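Local coordinates for cellulase IBT99 (Metagenomes, PDB 6WBT), which hydrolyses 6-phospho-alpha-glucosides as a family 4 glycoside hydrolase, with NAD and a manganese ion in its active site, at the interface of chains A and B. Coordinates in Å, arbitrary orientation; residue numbers count along the deposited sequence, not the author numbering. Chains: chain A/B, cellulase IBT99.

Contact 1: the interface of chains A and B. Residues chain A 257-258, 271-275; chain B 413, 419-423, 425.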
HETATM    1  N   MSE A 257       3.438  27.560  16.565  1.00 53.81           N
HETATM    2  CA  MSE A 257       4.138  26.368  17.032  1.00 54.80           C
HETATM    3  C   MSE A 257       4.427  25.414  15.877  1.00 52.73           C
HETATM    4  O   MSE A 257       5.495  24.807  15.815  1.00 53.21           O
HETATM    5  CB  MSE A 257       3.318  25.660  18.114  1.00 55.87           C
HETATM    6  CG  MSE A 257       3.012  26.532  19.321  1.00 56.55           C
HETATM    7 SE   MSE A 257       1.742  25.725  20.563  0.70 54.96          SE
HETATM    8  CE  MSE A 257       2.853  24.275  21.240  1.00 54.27           C
ATOM      9  N   PHE A 258       3.467  25.293  14.964  1.00 49.67           N
ATOM     10  CA  PHE A 258       3.586  24.437  13.787  1.00 48.69           C
ATOM     11  C   PHE A 258       3.521  25.331  12.557  1.00 49.26           C
ATOM     12  O   PHE A 258       2.454  25.855  12.219  1.00 49.98           O
ATOM     13  CB  PHE A 258       2.487  23.375  13.776  1.00 49.25           C
ATOM     14  CG  PHE A 258       2.267  22.724  15.113  1.00 50.17           C
ATOM     15  CD1 PHE A 258       3.158  21.781  15.596  1.00 50.78           C
ATOM     16  CD2 PHE A 258       1.171  23.062  15.891  1.00 50.21           C
ATOM     17  CE1 PHE A 258       2.960  21.184  16.829  1.00 49.96           C
ATOM     18  CE2 PHE A 258       0.967  22.469  17.124  1.00 50.77           C
ATOM     19  CZ  PHE A 258       1.863  21.529  17.593  1.00 50.20           C
ATOM     20  N   LEU A 271      -5.925  20.431  19.668  1.00 61.68           N
ATOM     21  CA  LEU A 271      -4.588  20.765  20.138  1.00 62.84           C
ATOM     22  C   LEU A 271      -4.600  21.522  21.458  1.00 66.86           C
ATOM     23  O   LEU A 271      -3.593  21.500  22.176  1.00 67.83           O
ATOM     24  CB  LEU A 271      -3.847  21.588  19.082  1.00 61.51           C
ATOM     25  CG  LEU A 271      -3.592  20.886  17.747  1.00 59.85           C
ATOM     26  CD1 LEU A 271      -2.882  21.817  16.778  1.00 58.71           C
ATOM     27  CD2 LEU A 271      -2.789  19.611  17.957  1.00 58.66           C
HETATM   28  N   MSE A 272      -5.700  22.189  21.792  1.00 68.98           N
HETATM   29  CA  MSE A 272      -5.777  22.949  23.034  1.00 71.08           C
HETATM   30  C   MSE A 272      -7.081  22.712  23.802  1.00 70.95           C
HETATM   31  O   MSE A 272      -7.871  23.639  23.973  1.00 70.17           O
HETATM   32  CB  MSE A 272      -5.623  24.447  22.742  1.00 73.26           C
HETATM   33  CG  MSE A 272      -4.382  24.805  21.935  1.00 74.79           C
HETATM   34 SE   MSE A 272      -4.485  26.555  21.075  0.63 76.58          SE
HETATM   35  CE  MSE A 272      -4.107  27.688  22.616  1.00 78.90           C
ATOM     36  N   PRO A 273      -7.311  21.478  24.269  1.00 72.40           N
ATOM     37  CA  PRO A 273      -8.507  21.242  25.092  1.00 73.90           C
ATOM     38  C   PRO A 273      -8.426  21.894  26.461  1.00 76.42           C
ATOM     39  O   PRO A 273      -9.472  22.183  27.055  1.00 74.86           O
ATOM     40  CB  PRO A 273      -8.567  19.712  25.195  1.00 73.17           C
ATOM     41  CG  PRO A 273      -7.156  19.281  25.035  1.00 73.10           C
ATOM     42  CD  PRO A 273      -6.551  20.237  24.046  1.00 72.22           C
ATOM     43  N   ASP A 274      -7.219  22.136  26.978  1.00 79.96           N
ATOM     44  CA  ASP A 274      -7.085  22.802  28.270  1.00 85.15           C
ATOM     45  C   ASP A 274      -7.654  24.214  28.221  1.00 89.09           C
ATOM     46  O   ASP A 274      -8.428  24.616  29.098  1.00 89.87           O
ATOM     47  CB  ASP A 274      -5.616  22.832  28.698  1.00 85.98           C
ATOM     48  CG  ASP A 274      -5.193  21.572  29.424  1.00 85.72           C
ATOM     49  OD1 ASP A 274      -6.067  20.729  29.718  1.00 85.43           O
ATOM     50  OD2 ASP A 274      -3.985  21.426  29.705  1.00 85.73           O
ATOM     51  N   SER A 275      -7.284  24.984  27.196  1.00 91.96           N
ATOM     52  CA  SER A 275      -7.718  26.372  27.106  1.00 93.87           C
ATOM     53  C   SER A 275      -9.176  26.519  26.695  1.00 92.74           C
ATOM     54  O   SER A 275      -9.684  27.645  26.681  1.00 94.08           O
ATOM     55  CB  SER A 275      -6.828  27.134  26.123  1.00 95.31           C
ATOM     56  OG  SER A 275      -6.933  26.592  24.818  1.00 95.61           O
TER
ATOM     57  N   THR B 413       3.417  16.751  21.378  1.00 44.80           N
ATOM     58  CA  THR B 413       1.981  16.952  21.213  1.00 43.63           C
ATOM     59  C   THR B 413       1.272  15.657  20.837  1.00 42.91           C
ATOM     60  O   THR B 413       0.112  15.454  21.216  1.00 42.51           O
ATOM     61  CB  THR B 413       1.721  18.026  20.154  1.00 42.37           C
ATOM     62  OG1 THR B 413       2.493  19.196  20.455  1.00 44.06           O
ATOM     63  CG2 THR B 413       0.246  18.402  20.118  1.00 41.62           C
ATOM     64  N   PRO B 419      -1.839  16.405  27.727  1.00 52.47           N
ATOM     65  CA  PRO B 419      -3.234  16.822  27.510  1.00 53.71           C
ATOM     66  C   PRO B 419      -3.414  17.747  26.319  1.00 54.93           C
ATOM     67  O   PRO B 419      -4.422  17.641  25.611  1.00 53.64           O
ATOM     68  CB  PRO B 419      -3.600  17.510  28.832  1.00 55.64           C
ATOM     69  CG  PRO B 419      -2.295  17.994  29.372  1.00 56.24           C
ATOM     70  CD  PRO B 419      -1.274  16.969  28.967  1.00 54.67           C
ATOM     71  N   SER B 420      -2.466  18.649  26.073  1.00 58.28           N
ATOM     72  CA  SER B 420      -2.594  19.612  24.989  1.00 57.04           C
ATOM     73  C   SER B 420      -1.208  20.000  24.492  1.00 56.05           C
ATOM     74  O   SER B 420      -0.186  19.625  25.073  1.00 58.11           O
ATOM     75  CB  SER B 420      -3.370  20.855  25.437  1.00 59.18           C
ATOM     76  OG  SER B 420      -2.727  21.489  26.529  1.00 61.59           O
ATOM     77  N   SER B 421      -1.188  20.767  23.399  1.00 53.81           N
ATOM     78  CA  SER B 421       0.074  21.284  22.882  1.00 52.11           C
ATOM     79  C   SER B 421       0.647  22.362  23.792  1.00 55.00           C
ATOM     80  O   SER B 421       1.867  22.565  23.817  1.00 56.19           O
ATOM     81  CB  SER B 421      -0.119  21.831  21.468  1.00 49.68           C
ATOM     82  OG  SER B 421      -0.992  22.947  21.467  1.00 49.80           O
ATOM     83  N   LEU B 422      -0.210  23.059  24.542  1.00 55.58           N
ATOM     84  CA  LEU B 422       0.271  24.070  25.478  1.00 56.20           C
ATOM     85  C   LEU B 422       1.145  23.442  26.557  1.00 55.89           C
ATOM     86  O   LEU B 422       2.245  23.929  26.845  1.00 56.52           O
ATOM     87  CB  LEU B 422      -0.914  24.806  26.106  1.00 56.03           C
ATOM     88  CG  LEU B 422      -1.812  25.592  25.150  1.00 55.21           C
ATOM     89  CD1 LEU B 422      -3.018  26.154  25.887  1.00 56.94           C
ATOM     90  CD2 LEU B 422      -1.026  26.706  24.476  1.00 55.07           C
ATOM     91  N   VAL B 423       0.667  22.353  27.165  1.00 55.50           N
ATOM     92  CA  VAL B 423       1.470  21.646  28.155  1.00 55.83           C
ATOM     93  C   VAL B 423       2.690  21.013  27.500  1.00 53.21           C
ATOM     94  O   VAL B 423       3.750  20.895  28.127  1.00 52.33           O
ATOM     95  CB  VAL B 423       0.607  20.599  28.886  1.00 57.03           C
ATOM     96  CG1 VAL B 423       1.423  19.865  29.941  1.00 58.64           C
ATOM     97  CG2 VAL B 423      -0.609  21.263  29.515  1.00 58.10           C
ATOM     98  N   LYS B 425       4.592  22.212  25.089  1.00 49.82           N
ATOM     99  CA  LYS B 425       5.673  23.182  24.948  1.00 49.12           C
ATOM    100  C   LYS B 425       6.323  23.482  26.292  1.00 50.17           C
ATOM    101  O   LYS B 425       7.553  23.558  26.391  1.00 50.95           O
ATOM    102  CB  LYS B 425       5.152  24.465  24.301  1.00 49.59           C
ATOM    103  CG  LYS B 425       6.244  25.459  23.940  1.00 50.67           C
ATOM    104  CD  LYS B 425       5.664  26.707  23.296  1.00 50.67           C
ATOM    105  CE  LYS B 425       6.763  27.641  22.816  1.00 51.26           C
ATOM    106  NZ  LYS B 425       7.610  27.008  21.768  1.00 50.93           N
TER
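Chain B presents the start of helix 421-434 to the segment of chain A that runs from A:Leu271 into the short helix 274-277, part of a two-fold symmetric interface between two copies in the deposited assembly, which may be a biological dimer contact. The polar centre is the carbonyl oxygen of A:Leu271, which accepts two bonds from one residue. The backbone N of B:Ser421 comes in nearly along the C=O axis at 2.8 Å from A:Leu271 O, almost straight (175° at H). The hydroxyl OG of B:Ser421, held between its own backbone N and carbonyl carbon (chi1 64°), reaches A:Leu271 O at 3.1 Å from above the carbonyl plane. The carbonyl thus meets the first turn of a helix, whose dipole would probably strengthen the grip. Packing is close around this oxygen: the ring CD of A:Pro273 lies 3.5 Å from B:Ser420 CB, and the chain of A:Met272, bent at chi3 (78°), crosses B:Leu422 obliquely, A:Met272 CE 3.7 Å from B:Leu422 CD2. A:Met257 packs its methyl CE on B:Ser421 and B:Lys425, 3.8 Å from B:Lys425 CB. The looser side hides little of B:Lys425, A:Phe258 and B:Thr413; there B:Thr413 OG1 points at the ring edge of A:Phe258, in plane, 3.7 Å from A:Phe258 CZ. B:Ser420 OG adds a weak bond to the carboxylate OD2 of A:Asp274 at 3.4 Å. Chain A contributes the end of helix 251-257 and the turn after helix 267-270; chain B contributes its last helix and the end of helix 405-414.

Contact 2: the interface of chains A and B. Residues chain A 387-388, 391, 395, 410, 413-415; chain B 381, 384-385, 388, 416.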
ATOM      1  N   GLU A 387      -4.734   9.753  11.440  1.00 39.23           N
ATOM      2  CA  GLU A 387      -4.912   8.328  11.710  1.00 40.19           C
ATOM      3  C   GLU A 387      -5.672   8.099  13.010  1.00 42.21           C
ATOM      4  O   GLU A 387      -6.475   7.165  13.111  1.00 44.16           O
ATOM      5  CB  GLU A 387      -3.554   7.624  11.757  1.00 37.90           C
ATOM      6  CG  GLU A 387      -2.897   7.407  10.400  1.00 39.33           C
ATOM      7  CD  GLU A 387      -3.552   6.304   9.588  1.00 42.21           C
ATOM      8  OE1 GLU A 387      -4.479   5.645  10.104  1.00 42.48           O
ATOM      9  OE2 GLU A 387      -3.135   6.094   8.429  1.00 42.83           O
ATOM     10  N   GLN A 388      -5.435   8.943  14.017  1.00 40.35           N
ATOM     11  CA  GLN A 388      -6.135   8.789  15.288  1.00 40.35           C
ATOM     12  C   GLN A 388      -7.615   9.123  15.143  1.00 40.59           C
ATOM     13  O   GLN A 388      -8.480   8.373  15.609  1.00 40.14           O
ATOM     14  CB  GLN A 388      -5.485   9.667  16.356  1.00 41.23           C
ATOM     15  CG  GLN A 388      -6.164   9.588  17.714  1.00 41.74           C
ATOM     16  CD  GLN A 388      -5.475  10.439  18.761  1.00 43.34           C
ATOM     17  OE1 GLN A 388      -4.492  11.121  18.474  1.00 41.19           O
ATOM     18  NE2 GLN A 388      -5.989  10.402  19.984  1.00 45.47           N
ATOM     19  N   ALA A 391      -9.492   6.555  12.915  1.00 42.50           N
ATOM     20  CA  ALA A 391      -9.812   5.372  13.704  1.00 42.82           C
ATOM     21  C   ALA A 391     -10.934   5.666  14.690  1.00 45.43           C
ATOM     22  O   ALA A 391     -11.825   4.833  14.893  1.00 46.20           O
ATOM     23  CB  ALA A 391      -8.568   4.873  14.436  1.00 40.87           C
ATOM     24  N   LEU A 395     -14.341   3.724  14.339  1.00 43.90           N
ATOM     25  CA  LEU A 395     -14.899   2.884  15.395  1.00 41.08           C
ATOM     26  C   LEU A 395     -16.304   3.326  15.780  1.00 41.01           C
ATOM     27  O   LEU A 395     -17.120   2.495  16.199  1.00 40.83           O
ATOM     28  CB  LEU A 395     -13.984   2.902  16.619  1.00 39.17           C
ATOM     29  CG  LEU A 395     -12.624   2.215  16.475  1.00 38.25           C
ATOM     30  CD1 LEU A 395     -11.702   2.616  17.614  1.00 37.74           C
ATOM     31  CD2 LEU A 395     -12.787   0.705  16.421  1.00 38.27           C
HETATM   32  N   MSE A 410     -14.382   2.378  22.505  1.00 51.14           N
HETATM   33  CA  MSE A 410     -13.132   2.502  21.771  1.00 50.25           C
HETATM   34  C   MSE A 410     -13.075   3.822  21.010  1.00 50.07           C
HETATM   35  O   MSE A 410     -12.007   4.411  20.847  1.00 49.72           O
HETATM   36  CB  MSE A 410     -12.961   1.327  20.807  1.00 50.04           C
HETATM   37  CG  MSE A 410     -12.608   0.014  21.484  1.00 49.72           C
HETATM   38 SE   MSE A 410     -12.520  -1.481  20.237  0.76 48.23          SE
HETATM   39  CE  MSE A 410     -11.687  -2.799  21.405  1.00 50.00           C
ATOM     40  N   THR A 413     -12.463   6.551  23.763  1.00 45.36           N
ATOM     41  CA  THR A 413     -11.101   6.467  24.280  1.00 45.51           C
ATOM     42  C   THR A 413     -10.087   7.016  23.282  1.00 44.54           C
ATOM     43  O   THR A 413      -9.088   7.625  23.683  1.00 45.51           O
ATOM     44  CB  THR A 413     -10.767   5.015  24.636  1.00 45.42           C
ATOM     45  OG1 THR A 413     -11.685   4.539  25.630  1.00 45.36           O
ATOM     46  CG2 THR A 413      -9.346   4.897  25.170  1.00 43.78           C
HETATM   47  N   MSE A 414     -10.337   6.832  21.991  1.00 43.33           N
HETATM   48  CA  MSE A 414      -9.403   7.241  20.947  1.00 41.99           C
HETATM   49  C   MSE A 414      -9.301   8.760  20.795  1.00 43.53           C
HETATM   50  O   MSE A 414      -8.246   9.284  20.434  1.00 44.23           O
HETATM   51  CB  MSE A 414      -9.815   6.620  19.609  1.00 40.95           C
HETATM   52  CG  MSE A 414      -8.864   6.907  18.459  1.00 40.97           C
HETATM   53 SE   MSE A 414      -7.165   5.973  18.633  0.65 39.27          SE
HETATM   54  CE  MSE A 414      -7.837   4.146  18.563  1.00 40.86           C
ATOM     55  N   ASN A 415     -10.399   9.458  21.079  1.00 43.52           N
ATOM     56  CA  ASN A 415     -10.465  10.891  20.821  1.00 44.58           C
ATOM     57  C   ASN A 415      -9.459  11.650  21.676  1.00 45.56           C
ATOM     58  O   ASN A 415      -9.195  11.290  22.827  1.00 46.46           O
ATOM     59  CB  ASN A 415     -11.880  11.409  21.086  1.00 45.55           C
ATOM     60  CG  ASN A 415     -12.129  12.765  20.458  1.00 46.32           C
ATOM     61  OD1 ASN A 415     -11.780  13.799  21.026  1.00 47.13           O
ATOM     62  ND2 ASN A 415     -12.739  12.768  19.278  1.00 46.20           N
TER
ATOM     63  N   PHE B 381      -9.040  -0.323  16.130  1.00 39.08           N
ATOM     64  CA  PHE B 381      -8.749   0.322  17.408  1.00 39.31           C
ATOM     65  C   PHE B 381      -7.270   0.220  17.762  1.00 39.03           C
ATOM     66  O   PHE B 381      -6.687   1.162  18.310  1.00 38.67           O
ATOM     67  CB  PHE B 381      -9.607  -0.292  18.515  1.00 39.78           C
ATOM     68  CG  PHE B 381      -9.242   0.177  19.896  1.00 41.67           C
ATOM     69  CD1 PHE B 381      -9.531   1.469  20.304  1.00 43.47           C
ATOM     70  CD2 PHE B 381      -8.618  -0.676  20.790  1.00 42.43           C
ATOM     71  CE1 PHE B 381      -9.199   1.903  21.575  1.00 45.03           C
ATOM     72  CE2 PHE B 381      -8.283  -0.249  22.063  1.00 43.72           C
ATOM     73  CZ  PHE B 381      -8.576   1.042  22.455  1.00 44.95           C
ATOM     74  N   GLY B 384      -5.119   2.497  15.247  1.00 38.44           N
ATOM     75  CA  GLY B 384      -5.130   3.917  15.561  1.00 38.35           C
ATOM     76  C   GLY B 384      -4.226   4.274  16.725  1.00 41.30           C
ATOM     77  O   GLY B 384      -3.553   5.308  16.706  1.00 42.95           O
ATOM     78  N   LEU B 385      -4.197   3.426  17.755  1.00 40.13           N
ATOM     79  CA  LEU B 385      -3.320   3.682  18.893  1.00 38.54           C
ATOM     80  C   LEU B 385      -1.855   3.531  18.506  1.00 36.10           C
ATOM     81  O   LEU B 385      -1.008   4.323  18.937  1.00 36.43           O
ATOM     82  CB  LEU B 385      -3.668   2.748  20.050  1.00 38.63           C
ATOM     83  CG  LEU B 385      -5.015   2.975  20.738  1.00 39.16           C
ATOM     84  CD1 LEU B 385      -5.223   1.952  21.841  1.00 38.76           C
ATOM     85  CD2 LEU B 385      -5.103   4.388  21.291  1.00 39.77           C
ATOM     86  N   GLN B 388      -0.613   6.414  16.252  1.00 44.60           N
ATOM     87  CA  GLN B 388      -0.341   7.634  17.004  1.00 45.78           C
ATOM     88  C   GLN B 388       1.016   7.562  17.694  1.00 46.49           C
ATOM     89  O   GLN B 388       1.810   8.507  17.623  1.00 47.85           O
ATOM     90  CB  GLN B 388      -1.453   7.879  18.025  1.00 47.31           C
ATOM     91  CG  GLN B 388      -1.244   9.120  18.875  1.00 50.26           C
ATOM     92  CD  GLN B 388      -2.345   9.321  19.896  1.00 54.80           C
ATOM     93  OE1 GLN B 388      -3.202   8.457  20.082  1.00 56.98           O
ATOM     94  NE2 GLN B 388      -2.328  10.468  20.564  1.00 56.67           N
ATOM     95  N   ARG B 416      -0.088  10.575  23.957  1.00 55.19           N
ATOM     96  CA  ARG B 416      -1.411  10.572  24.576  1.00 55.12           C
ATOM     97  C   ARG B 416      -1.376  11.170  25.976  1.00 56.06           C
ATOM     98  O   ARG B 416      -2.308  11.879  26.376  1.00 60.13           O
ATOM     99  CB  ARG B 416      -1.970   9.150  24.625  1.00 55.74           C
ATOM    100  CG  ARG B 416      -2.174   8.504  23.268  1.00 56.48           C
ATOM    101  CD  ARG B 416      -2.953   7.203  23.390  1.00 57.58           C
ATOM    102  NE  ARG B 416      -4.298   7.421  23.916  1.00 57.75           N
ATOM    103  CZ  ARG B 416      -5.361   7.682  23.162  1.00 55.45           C
ATOM    104  NH1 ARG B 416      -5.240   7.757  21.844  1.00 52.09           N
ATOM    105  NH2 ARG B 416      -6.546   7.867  23.726  1.00 57.24           N
TER
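Anti placement of CG to the backbone N stretches both A:Gln388 (chi1 179°) and B:Gln388 away from their 380-402 helices, and the same setting in B:Phe381 (chi1 172°) sends its ring towards chain A. In this family 4 glycoside hydrolase the contact is a helix-to-helix packing between two copies in the C-terminal region. A:Met410, extended beyond CG, crosses B:Phe381 at about a right angle and lays CG over one ring face, 3.8 Å from the centroid, offset towards the rim. A:Leu395 meets the same ring at its edge, in plane, A:Leu395 CD1 lying 3.6 Å from B:Phe381 CD1. The bend of A:Met414 at chi2 brings SE to 3.7 Å from B:Leu385 CD2, and that at chi3 turns the methyl CE towards B:Phe381. A:Ala391 CB rests 3.7 Å from B:Gly384 CA, where the lack of a side chain probably lets the helices come close. Beside this apolar part, B:Arg416 bends at chi3 and its NH2 donates to A:Thr413 O at 2.6 Å, short but markedly bent (122° at H), from above the carbonyl plane. Its NH1 also bonds B:Gln388 OE1 on a lone pair, at 2.8 Å, which helps fix the guanidinium's rotation. An alanine here in place of B:Arg416 would remove both bonds, and would probably loosen this edge and leave the B:Gln388 amide less firmly oriented. The two Gln388 amides cross obliquely without bonding each other; A:Gln388 NE2 instead donates along the C=O axis to A:Met414 O, at 2.6 Å.

The centres of the C-alpha atoms of contact 1 and contact 2 lie about 18 Å apart on one two-fold symmetric interface, so each recurs with the chains exchanged. Helix 405-414 ties them together: its residue 413 takes part in both, through the side chain from chain B in contact 1 and the backbone carbonyl from chain A in contact 2. The stretch that follows continues the connection, with B:Arg416 in contact 2 and B:Pro419 to B:Val423 and B:Lys425 in contact 1. Contact 2 brings helix 380-402 against its own copy at Gln388, besides setting it against helix 405-414, whereas contact 1 joins unlike elements. Together they probably fix the subunits' mutual orientation.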